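Local atomic coordinates of adenylyl-sulfate kinase 1, chloroplastic (Arabidopsis thaliana, PDB entry 3UIE), a protein that transfers a phosphate from ATP to the 3'-hydroxyl of adenosine 5'-phosphosulfate, making the activated sulfate 3'-phosphoadenylyl sulfate in the chloroplast. Residues A42-Q47 with E183-V188; Y57-D62 with R84-V89; K142-L147 with G151-F156. All coordinates share one frame; numbering follows the deposited sequence. Where two conformers were deposited one is given.

Contact 1 of 3, residues A42-Q47 with E183-V188; sequences ACALNQ and EMAEKV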
# COMPACT_ATOMS: atom_id res chain seq x y z
N ALA A 42 17.96 -3.94 -0.16
CA ALA A 42 16.63 -4.04 0.44
C ALA A 42 16.39 -5.40 1.10
O ALA A 42 15.87 -5.48 2.20
CB ALA A 42 15.53 -3.73 -0.58
N CYS A 43 16.77 -6.47 0.41
CA CYS A 43 16.63 -7.81 0.96
C CYS A 43 17.47 -7.98 2.22
O CYS A 43 16.97 -8.42 3.25
CB CYS A 43 16.99 -8.88 -0.08
SG CYS A 43 15.80 -9.05 -1.44
N ALA A 44 18.76 -7.63 2.14
CA ALA A 44 19.65 -7.79 3.29
C ALA A 44 19.08 -7.05 4.50
O ALA A 44 19.08 -7.58 5.61
CB ALA A 44 21.07 -7.28 2.96
N LEU A 45 18.59 -5.83 4.28
CA LEU A 45 18.01 -5.02 5.34
C LEU A 45 16.78 -5.70 5.95
O LEU A 45 16.64 -5.80 7.17
CB LEU A 45 17.65 -3.63 4.80
CG LEU A 45 16.98 -2.61 5.70
CD1 LEU A 45 17.81 -2.37 6.97
CD2 LEU A 45 16.79 -1.30 4.93
N ASN A 46 15.88 -6.18 5.09
CA ASN A 46 14.66 -6.84 5.53
C ASN A 46 15.02 -8.07 6.36
O ASN A 46 14.45 -8.30 7.42
CB ASN A 46 13.87 -7.25 4.29
CG ASN A 46 12.46 -7.76 4.62
OD1 ASN A 46 11.99 -7.65 5.74
ND2 ASN A 46 11.81 -8.32 3.62
N GLN A 47 15.99 -8.85 5.89
CA GLN A 47 16.38 -10.05 6.61
C GLN A 47 16.88 -9.71 8.01
O GLN A 47 16.53 -10.37 8.99
CB GLN A 47 17.48 -10.77 5.84
CG GLN A 47 18.11 -11.89 6.61
CD GLN A 47 17.27 -13.15 6.59
OE1 GLN A 47 16.19 -13.18 6.00
NE2 GLN A 47 17.77 -14.20 7.24
N GLU A 183 27.12 -5.73 5.26
CA GLU A 183 27.72 -4.61 5.96
C GLU A 183 26.89 -3.37 5.69
O GLU A 183 26.66 -2.57 6.60
CB GLU A 183 29.19 -4.37 5.58
CG GLU A 183 29.76 -3.14 6.28
CD GLU A 183 31.28 -3.09 6.30
OE1 GLU A 183 31.93 -3.80 5.51
OE2 GLU A 183 31.82 -2.35 7.15
N MET A 184 26.42 -3.21 4.46
CA MET A 184 25.59 -2.03 4.16
C MET A 184 24.28 -2.02 4.93
O MET A 184 23.85 -0.97 5.40
CB MET A 184 25.34 -1.90 2.66
CG MET A 184 26.58 -1.49 1.89
SD MET A 184 26.23 -1.18 0.15
CE MET A 184 25.49 -2.69 -0.34
N ALA A 185 23.63 -3.18 5.05
CA ALA A 185 22.42 -3.26 5.85
C ALA A 185 22.72 -2.94 7.31
O ALA A 185 21.91 -2.32 7.99
CB ALA A 185 21.74 -4.65 5.70
N GLU A 186 23.89 -3.35 7.79
CA GLU A 186 24.25 -3.07 9.17
C GLU A 186 24.30 -1.56 9.40
O GLU A 186 23.87 -1.08 10.44
CB GLU A 186 25.58 -3.70 9.57
CG GLU A 186 25.50 -5.20 9.79
CD GLU A 186 26.88 -5.83 9.97
OE1 GLU A 186 27.87 -5.09 10.15
OE2 GLU A 186 26.98 -7.07 9.91
N LYS A 187 24.83 -0.82 8.42
CA LYS A 187 24.94 0.63 8.53
C LYS A 187 23.55 1.27 8.57
O LYS A 187 23.31 2.19 9.35
CB LYS A 187 25.77 1.21 7.38
CG LYS A 187 27.21 0.75 7.36
CD LYS A 187 27.97 1.38 6.19
CE LYS A 187 29.44 1.02 6.23
NZ LYS A 187 30.11 1.62 7.42
N VAL A 188 22.63 0.79 7.73
CA VAL A 188 21.26 1.27 7.75
C VAL A 188 20.58 0.91 9.07
O VAL A 188 19.90 1.74 9.65
CB VAL A 188 20.44 0.76 6.55
CG1 VAL A 188 19.01 1.26 6.63
CG2 VAL A 188 21.10 1.23 5.25
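Ala-185 sets its methyl group against the backbone of helix 38-51, where its CB lies 3.7 Å from Leu-45 N. Two alanines leave room for this backbone approach: Ala-44 CB and Ala-185 CB meet at 3.9 Å. With no longer side chain between them, the short helical segments approach to 8.5 Å between axes, crossing at -60°, and the CA atoms of Leu-45 and Ala-185 come within 4.8 Å.

Branched side chains make the other apolar group. Leu-45 has CG anti to its backbone N (chi1 178°), which carries both of its methyls to Val-188; Leu-45 CD2 stands 3.8 Å from Val-188 CG1, and the two side chains cross at about a right angle. Beyond them Leu-45 also touches Ile-101 of strand 99-103, and Val-188 touches Ile-171 and Leu-173, so this pair continues into the sheet.

Helix 38-51 is the one that follows the P-loop, and Met-184, on the other helix, touches the bound ATP analogue. No hydrogen bond or charge pair crosses between the segments: where 42-47 meets 183-188 the join is apolar, made by methyl groups set against each other and against the helix backbone.

Contact 2 of 3, residues Y57-D62 with R84-V89; sequences YILDGD and RRVGEV. With ADX (adenosine-5'-phosphosulfate), chain D.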
# COMPACT_ATOMS: atom_id res chain seq x y z
N TYR A 57 8.45 -4.14 4.89
CA TYR A 57 7.85 -4.60 3.64
C TYR A 57 8.53 -3.86 2.49
O TYR A 57 8.63 -2.64 2.53
CB TYR A 57 6.35 -4.37 3.62
CG TYR A 57 5.74 -5.13 2.47
CD1 TYR A 57 5.60 -6.52 2.52
CD2 TYR A 57 5.36 -4.47 1.31
CE1 TYR A 57 5.07 -7.23 1.45
CE2 TYR A 57 4.85 -5.17 0.23
CZ TYR A 57 4.70 -6.54 0.31
OH TYR A 57 4.18 -7.21 -0.77
N ILE A 58 8.95 -4.59 1.46
CA ILE A 58 9.67 -4.00 0.34
C ILE A 58 8.75 -3.69 -0.83
O ILE A 58 8.05 -4.57 -1.32
CB ILE A 58 10.78 -4.96 -0.16
CG1 ILE A 58 11.80 -5.22 0.95
CG2 ILE A 58 11.50 -4.38 -1.39
CD1 ILE A 58 12.83 -6.30 0.59
N LEU A 59 8.74 -2.44 -1.26
CA LEU A 59 8.10 -2.05 -2.50
C LEU A 59 9.18 -1.91 -3.57
O LEU A 59 9.84 -0.88 -3.67
CB LEU A 59 7.38 -0.70 -2.35
CG LEU A 59 6.28 -0.64 -1.29
CD1 LEU A 59 5.69 0.77 -1.20
CD2 LEU A 59 5.21 -1.69 -1.59
N ASP A 60 9.33 -2.94 -4.39
CA ASP A 60 10.36 -2.93 -5.42
C ASP A 60 9.79 -2.51 -6.76
O ASP A 60 8.74 -2.99 -7.19
CB ASP A 60 11.01 -4.30 -5.52
CG ASP A 60 12.20 -4.31 -6.46
OD1 ASP A 60 13.29 -3.92 -6.01
OD2 ASP A 60 12.03 -4.68 -7.63
N GLY A 61 10.49 -1.59 -7.42
CA GLY A 61 10.02 -1.04 -8.68
C GLY A 61 9.59 -2.11 -9.66
O GLY A 61 8.52 -2.03 -10.25
N ASP A 62 10.42 -3.14 -9.83
CA ASP A 62 10.06 -4.20 -10.76
C ASP A 62 8.74 -4.87 -10.34
O ASP A 62 7.80 -4.98 -11.13
CB ASP A 62 11.19 -5.23 -10.89
CG ASP A 62 10.97 -6.20 -12.04
OD1 ASP A 62 10.48 -5.77 -13.11
OD2 ASP A 62 11.27 -7.40 -11.87
N ARG A 84 5.51 8.64 -7.89
CA ARG A 84 4.45 9.27 -7.11
C ARG A 84 3.59 8.23 -6.40
O ARG A 84 3.34 8.34 -5.21
CB ARG A 84 3.56 10.14 -8.00
CG ARG A 84 2.49 10.87 -7.22
CD ARG A 84 1.42 11.48 -8.11
NE ARG A 84 0.49 10.49 -8.65
CZ ARG A 84 -0.58 10.02 -8.00
NH1 ARG A 84 -0.86 10.44 -6.77
NH2 ARG A 84 -1.38 9.13 -8.59
N ARG A 85 3.13 7.23 -7.15
CA ARG A 85 2.26 6.21 -6.55
C ARG A 85 3.00 5.42 -5.49
O ARG A 85 2.46 5.13 -4.43
CB ARG A 85 1.71 5.25 -7.61
CG ARG A 85 0.74 5.87 -8.60
CD ARG A 85 0.23 4.79 -9.55
NE ARG A 85 -0.46 5.33 -10.72
CZ ARG A 85 -0.83 4.60 -11.76
NH1 ARG A 85 -0.58 3.30 -11.78
NH2 ARG A 85 -1.44 5.18 -12.79
N VAL A 86 4.26 5.06 -5.77
CA VAL A 86 5.04 4.33 -4.78
C VAL A 86 5.22 5.15 -3.50
O VAL A 86 5.11 4.60 -2.40
CB VAL A 86 6.39 3.83 -5.32
CG1 VAL A 86 7.24 3.27 -4.20
CG2 VAL A 86 6.16 2.75 -6.38
N GLY A 87 5.47 6.45 -3.63
CA GLY A 87 5.56 7.33 -2.47
C GLY A 87 4.28 7.33 -1.64
O GLY A 87 4.31 7.31 -0.41
N GLU A 88 3.14 7.37 -2.31
CA GLU A 88 1.85 7.36 -1.61
C GLU A 88 1.61 6.03 -0.91
O GLU A 88 1.11 5.98 0.22
CB GLU A 88 0.70 7.70 -2.57
CG GLU A 88 0.71 9.18 -3.05
CD GLU A 88 0.12 10.18 -2.05
OE1 GLU A 88 -0.09 9.85 -0.85
OE2 GLU A 88 -0.16 11.32 -2.46
N VAL A 89 1.96 4.94 -1.56
CA VAL A 89 1.78 3.63 -0.93
C VAL A 89 2.74 3.45 0.25
O VAL A 89 2.36 2.94 1.30
CB VAL A 89 1.94 2.50 -1.94
CG1 VAL A 89 1.92 1.14 -1.22
CG2 VAL A 89 0.80 2.58 -2.97
SB ADX D . 11.76 4.00 -12.32
O1B ADX D . 10.42 4.18 -12.80
O2B ADX D . 12.66 4.92 -13.05
O3B ADX D . 11.87 4.31 -10.88
PA ADX D . 11.84 1.27 -11.79
O1A ADX D . 10.38 1.29 -11.42
O2A ADX D . 12.73 1.00 -10.58
O3A ADX D . 12.25 2.59 -12.58
O5' ADX D . 12.03 0.12 -12.84
C5' ADX D . 13.31 -0.32 -13.18
C4' ADX D . 13.41 -1.66 -13.69
O4' ADX D . 12.73 -1.72 -14.94
C3' ADX D . 14.84 -1.98 -13.94
O3' ADX D . 15.16 -3.13 -13.22
C2' ADX D . 14.95 -2.31 -15.30
O2' ADX D . 15.21 -3.68 -15.32
C1' ADX D . 13.63 -2.13 -15.94
N9 ADX D . 13.69 -1.23 -17.06
C8 ADX D . 13.11 -1.44 -18.27
N7 ADX D . 13.31 -0.35 -19.04
C5 ADX D . 14.03 0.54 -18.32
C6 ADX D . 14.54 1.82 -18.59
N6 ADX D . 14.31 2.43 -19.86
N1 ADX D . 15.25 2.48 -17.64
C2 ADX D . 15.46 1.91 -16.44
N3 ADX D . 14.98 0.68 -16.15
C4 ADX D . 14.27 -0.02 -17.06
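Leu-59 reaches from strand 56-60, an outermost strand of the parallel sheet within this chain, to Val-86 and Val-89 on helix 76-95, which packs over one face of this P-loop kinase core. The tight part is small and wholly apolar. The CA atoms of Leu-59 and Val-86 are 7.4 Å apart, a spacing that the side chains bridge. Leu-59 CG lies anti to the carbonyl carbon (chi1 -59°), and its CD1 branch does the touching: it sits 3.8 Å from Val-89 CG1 and 4.2 Å from Val-86 CG1, one helical turn apart. CD2 turns instead to the ring edge of Tyr-57, in the ring plane. Leu-59 and Val-86 also touch Cys-100 and Ala-102 of the neighbouring strand 99-103, and Val-89 packs on Leu-68; all three residues are buried.

Away from this core the segments do not touch, and the polar side chains bond to other parts of the protein. Arg-85 forms salt bridges with Glu-81 and Asp-71, while Glu-88 pairs with Arg-70 of the second subunit, placing the outer side of the helix at the dimer interface.

Past the strand the chain enters the substrate pocket, to which Gly-61 and the substrate-binding Asp-62 belong. Asp-60 is the N-cap of the short helix 61-64, and Asp-60 OD1 is bonded to Ser-39 of the P-loop and to Ser-103. Gly-61 lies against the adenosine-5'-phosphosulfate, its CA 3.6 Å from ADX O1A; the capping bond from Asp-62 N to Asp-60 OD2 is weak, 3.1 Å long and bent to 130°.

Contact 3 of 3, residues K142-L147 with G151-F156; sequences KGLYKL and GKIKGF. With ADX (adenosine-5'-phosphosulfate), chain D; ANP (phosphoaminophosphonic acid-adenylate ester), chain E.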
# COMPACT_ATOMS: atom_id res chain seq x y z
N LYS A 142 21.16 -8.18 -15.81
CA LYS A 142 20.03 -8.52 -16.67
C LYS A 142 20.29 -8.24 -18.14
O LYS A 142 19.43 -8.47 -18.98
CB LYS A 142 18.77 -7.77 -16.22
CG LYS A 142 18.44 -7.94 -14.74
CD LYS A 142 17.35 -6.97 -14.29
CE LYS A 142 17.26 -6.90 -12.77
NZ LYS A 142 16.20 -5.95 -12.31
N GLY A 143 21.49 -7.74 -18.45
CA GLY A 143 21.87 -7.43 -19.81
C GLY A 143 21.21 -6.19 -20.37
O GLY A 143 21.19 -5.97 -21.58
N LEU A 144 20.68 -5.35 -19.49
CA LEU A 144 19.92 -4.18 -19.92
C LEU A 144 20.80 -3.08 -20.51
O LEU A 144 20.40 -2.42 -21.47
CB LEU A 144 19.11 -3.60 -18.75
CG LEU A 144 17.97 -4.49 -18.27
CD1 LEU A 144 17.37 -3.89 -17.02
CD2 LEU A 144 16.94 -4.66 -19.36
N TYR A 145 21.96 -2.84 -19.90
CA TYR A 145 22.85 -1.82 -20.42
C TYR A 145 23.29 -2.14 -21.84
O TYR A 145 23.34 -1.26 -22.70
CB TYR A 145 24.06 -1.63 -19.50
CG TYR A 145 23.74 -0.86 -18.24
CD1 TYR A 145 23.63 0.53 -18.26
CD2 TYR A 145 23.54 -1.51 -17.03
CE1 TYR A 145 23.32 1.24 -17.10
CE2 TYR A 145 23.24 -0.81 -15.87
CZ TYR A 145 23.13 0.56 -15.91
OH TYR A 145 22.83 1.26 -14.76
N LYS A 146 23.61 -3.40 -22.10
CA LYS A 146 24.05 -3.75 -23.45
C LYS A 146 22.93 -3.57 -24.48
O LYS A 146 23.17 -3.11 -25.59
CB LYS A 146 24.62 -5.18 -23.49
CG LYS A 146 23.66 -6.23 -23.00
CD LYS A 146 24.36 -7.58 -22.82
CE LYS A 146 25.41 -7.52 -21.73
NZ LYS A 146 25.95 -8.87 -21.40
N LEU A 147 21.71 -3.91 -24.08
CA LEU A 147 20.55 -3.71 -24.95
C LEU A 147 20.33 -2.21 -25.17
O LEU A 147 20.01 -1.77 -26.28
CB LEU A 147 19.31 -4.36 -24.34
CG LEU A 147 19.27 -5.89 -24.35
CD1 LEU A 147 18.25 -6.44 -23.38
CD2 LEU A 147 18.99 -6.39 -25.76
N GLY A 151 20.78 0.19 -28.69
CA GLY A 151 19.59 0.85 -29.19
C GLY A 151 18.30 0.05 -29.15
O GLY A 151 17.27 0.50 -29.65
N LYS A 152 18.35 -1.14 -28.56
CA LYS A 152 17.17 -1.98 -28.43
C LYS A 152 16.22 -1.45 -27.34
O LYS A 152 15.01 -1.59 -27.44
CB LYS A 152 17.57 -3.42 -28.15
CG LYS A 152 18.47 -4.00 -29.23
CD LYS A 152 18.66 -5.49 -29.06
CE LYS A 152 17.32 -6.22 -29.06
NZ LYS A 152 17.50 -7.69 -28.87
N ILE A 153 16.80 -0.85 -26.31
CA ILE A 153 16.02 -0.18 -25.28
C ILE A 153 16.31 1.31 -25.37
O ILE A 153 17.44 1.73 -25.20
CB ILE A 153 16.37 -0.69 -23.87
CG1 ILE A 153 16.08 -2.19 -23.75
CG2 ILE A 153 15.60 0.09 -22.80
CD1 ILE A 153 16.37 -2.76 -22.38
N LYS A 154 15.28 2.10 -25.64
CA LYS A 154 15.44 3.55 -25.76
C LYS A 154 15.24 4.22 -24.40
O LYS A 154 14.52 3.71 -23.55
CB LYS A 154 14.43 4.10 -26.77
CG LYS A 154 14.46 5.61 -26.95
CD LYS A 154 13.40 6.07 -27.94
CE LYS A 154 13.48 7.57 -28.18
NZ LYS A 154 12.48 8.04 -29.19
N GLY A 155 15.89 5.36 -24.19
CA GLY A 155 15.69 6.15 -22.99
C GLY A 155 16.05 5.47 -21.68
O GLY A 155 15.44 5.75 -20.64
N PHE A 156 17.05 4.60 -21.70
CA PHE A 156 17.46 3.88 -20.50
C PHE A 156 18.24 4.78 -19.53
O PHE A 156 19.16 5.48 -19.94
CB PHE A 156 18.29 2.65 -20.86
CG PHE A 156 18.46 1.69 -19.72
CD1 PHE A 156 17.39 0.90 -19.31
CD2 PHE A 156 19.67 1.57 -19.06
CE1 PHE A 156 17.53 -0.00 -18.27
CE2 PHE A 156 19.81 0.67 -18.01
CZ PHE A 156 18.74 -0.11 -17.61
SB ADX D . 11.76 4.00 -12.32
O1B ADX D . 10.42 4.18 -12.80
O2B ADX D . 12.66 4.92 -13.05
O3B ADX D . 11.87 4.31 -10.88
PA ADX D . 11.84 1.27 -11.79
O1A ADX D . 10.38 1.29 -11.42
O2A ADX D . 12.73 1.00 -10.58
O3A ADX D . 12.25 2.59 -12.58
O5' ADX D . 12.03 0.12 -12.84
C5' ADX D . 13.31 -0.32 -13.18
C4' ADX D . 13.41 -1.66 -13.69
O4' ADX D . 12.73 -1.72 -14.94
C3' ADX D . 14.84 -1.98 -13.94
O3' ADX D . 15.16 -3.13 -13.22
C2' ADX D . 14.95 -2.31 -15.30
O2' ADX D . 15.21 -3.68 -15.32
C1' ADX D . 13.63 -2.13 -15.94
N9 ADX D . 13.69 -1.23 -17.06
C8 ADX D . 13.11 -1.44 -18.27
N7 ADX D . 13.31 -0.35 -19.04
C5 ADX D . 14.03 0.54 -18.32
C6 ADX D . 14.54 1.82 -18.59
N6 ADX D . 14.31 2.43 -19.86
N1 ADX D . 15.25 2.48 -17.64
C2 ADX D . 15.46 1.91 -16.44
N3 ADX D . 14.98 0.68 -16.15
C4 ADX D . 14.27 -0.02 -17.06
PG ANP E . 17.52 -2.63 -10.88
O1G ANP E . 17.59 -2.87 -12.47
O2G ANP E . 16.42 -3.56 -10.37
O3G ANP E . 17.21 -1.18 -10.59
PB ANP E . 19.31 -2.95 -8.56
O1B ANP E . 18.21 -3.69 -7.72
O2B ANP E . 19.77 -1.55 -8.11
N3B ANP E . 18.97 -3.20 -10.22
PA ANP E . 20.51 -5.50 -7.82
O1A ANP E . 19.63 -6.40 -8.60
O2A ANP E . 20.22 -5.50 -6.35
O3A ANP E . 20.47 -4.08 -8.48
O5' ANP E . 22.03 -5.89 -8.01
C5' ANP E . 22.62 -6.00 -9.26
C4' ANP E . 23.72 -6.90 -9.31
O4' ANP E . 24.84 -6.37 -8.52
C3' ANP E . 23.30 -8.16 -8.68
O3' ANP E . 23.61 -9.24 -9.54
C2' ANP E . 24.03 -8.26 -7.43
O2' ANP E . 24.57 -9.54 -7.25
C1' ANP E . 25.14 -7.28 -7.52
N9 ANP E . 25.33 -6.62 -6.22
C8 ANP E . 24.33 -6.15 -5.46
N7 ANP E . 24.86 -5.63 -4.37
C5 ANP E . 26.20 -5.77 -4.42
C6 ANP E . 27.22 -5.42 -3.56
N6 ANP E . 26.91 -4.76 -2.30
N1 ANP E . 28.49 -5.70 -3.91
C2 ANP E . 28.75 -6.32 -5.08
N3 ANP E . 27.80 -6.67 -5.93
C4 ANP E . 26.51 -6.41 -5.62
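Phe-156 points the CE2 edge of its ring at the face of Tyr-145, an edge-to-face (T-shaped) pair with centroids 5.2 Å apart and planes at 85°. CE2 stands over that face toward its rim, 3.7 Å from Tyr-145 CE1. Although the CB of Tyr-145 points away from the 151-156 segment, its ring returns to Phe-156, while its OH bonds Ser-34 O in the ATP-binding loop. On the other side of its ring, Phe-156 approaches the adenine of adenosine-5'-phosphosulfate through CD1 and CE1. Its CG lies anti to the backbone N (chi1 -166°), which carries the ring in between tyrosine and substrate.

Leu-144 meets Phe-156 and Ile-153. Its CB packs on Phe-156 CZ; its side chain lies at a slant to that of Ile-153, with Leu-144 CD2 and Ile-153 CD1 3.6 Å apart. That same Ile-153 methyl also touches Leu-147 CB. Further out, Leu-147 CD2 presses on Lys-152 CD at 3.4 Å, closer than usual for two carbons.

Gly-151, with positive phi, is the C-prime residue of a Schellman motif ending helix 144-149. Leu-147 O accepts from Lys-152 N at 2.9 Å and, weakly, from Ile-153 N.

Lys-142, just before the helix, extends to both nucleotides, its NZ 3.1 Å from ANP O2G and 3.1 Å from ADX O3'. NZ thus bonds both the analogue's terminal phosphate and the 3'-hydroxyl phosphorylated in the reaction, relating donor to acceptor beside an adenine packed by Phe-156 and approached at N6 by Ile-153 CG2 and the Gly-155 carbonyl.

From the N terminus, the first segment met is 42-47, on helix 38-51; it opens the widest loop, which contact 1 closes only when helix 181-195 returns against it near the C terminus. Both other contacts are nested inside that loop, in series. Contact 2 closes a short one, from strand 56-60 through substrate-binding residues to helix 76-95; contact 3 then closes a shorter loop, with three residues between its segments, at the end of helix 144-149. Contacts 1 and 2 touch where Ala-42 O meets Ile-58 CD1 at 3.5 Å, joining helix 38-51 to strand 56-60, which follows it, and both reach the second subunit. Contact 3 touches neither, yet it shares the bound adenosine-5'-phosphosulfate with contact 2, from about 5 Å away between nearest atoms.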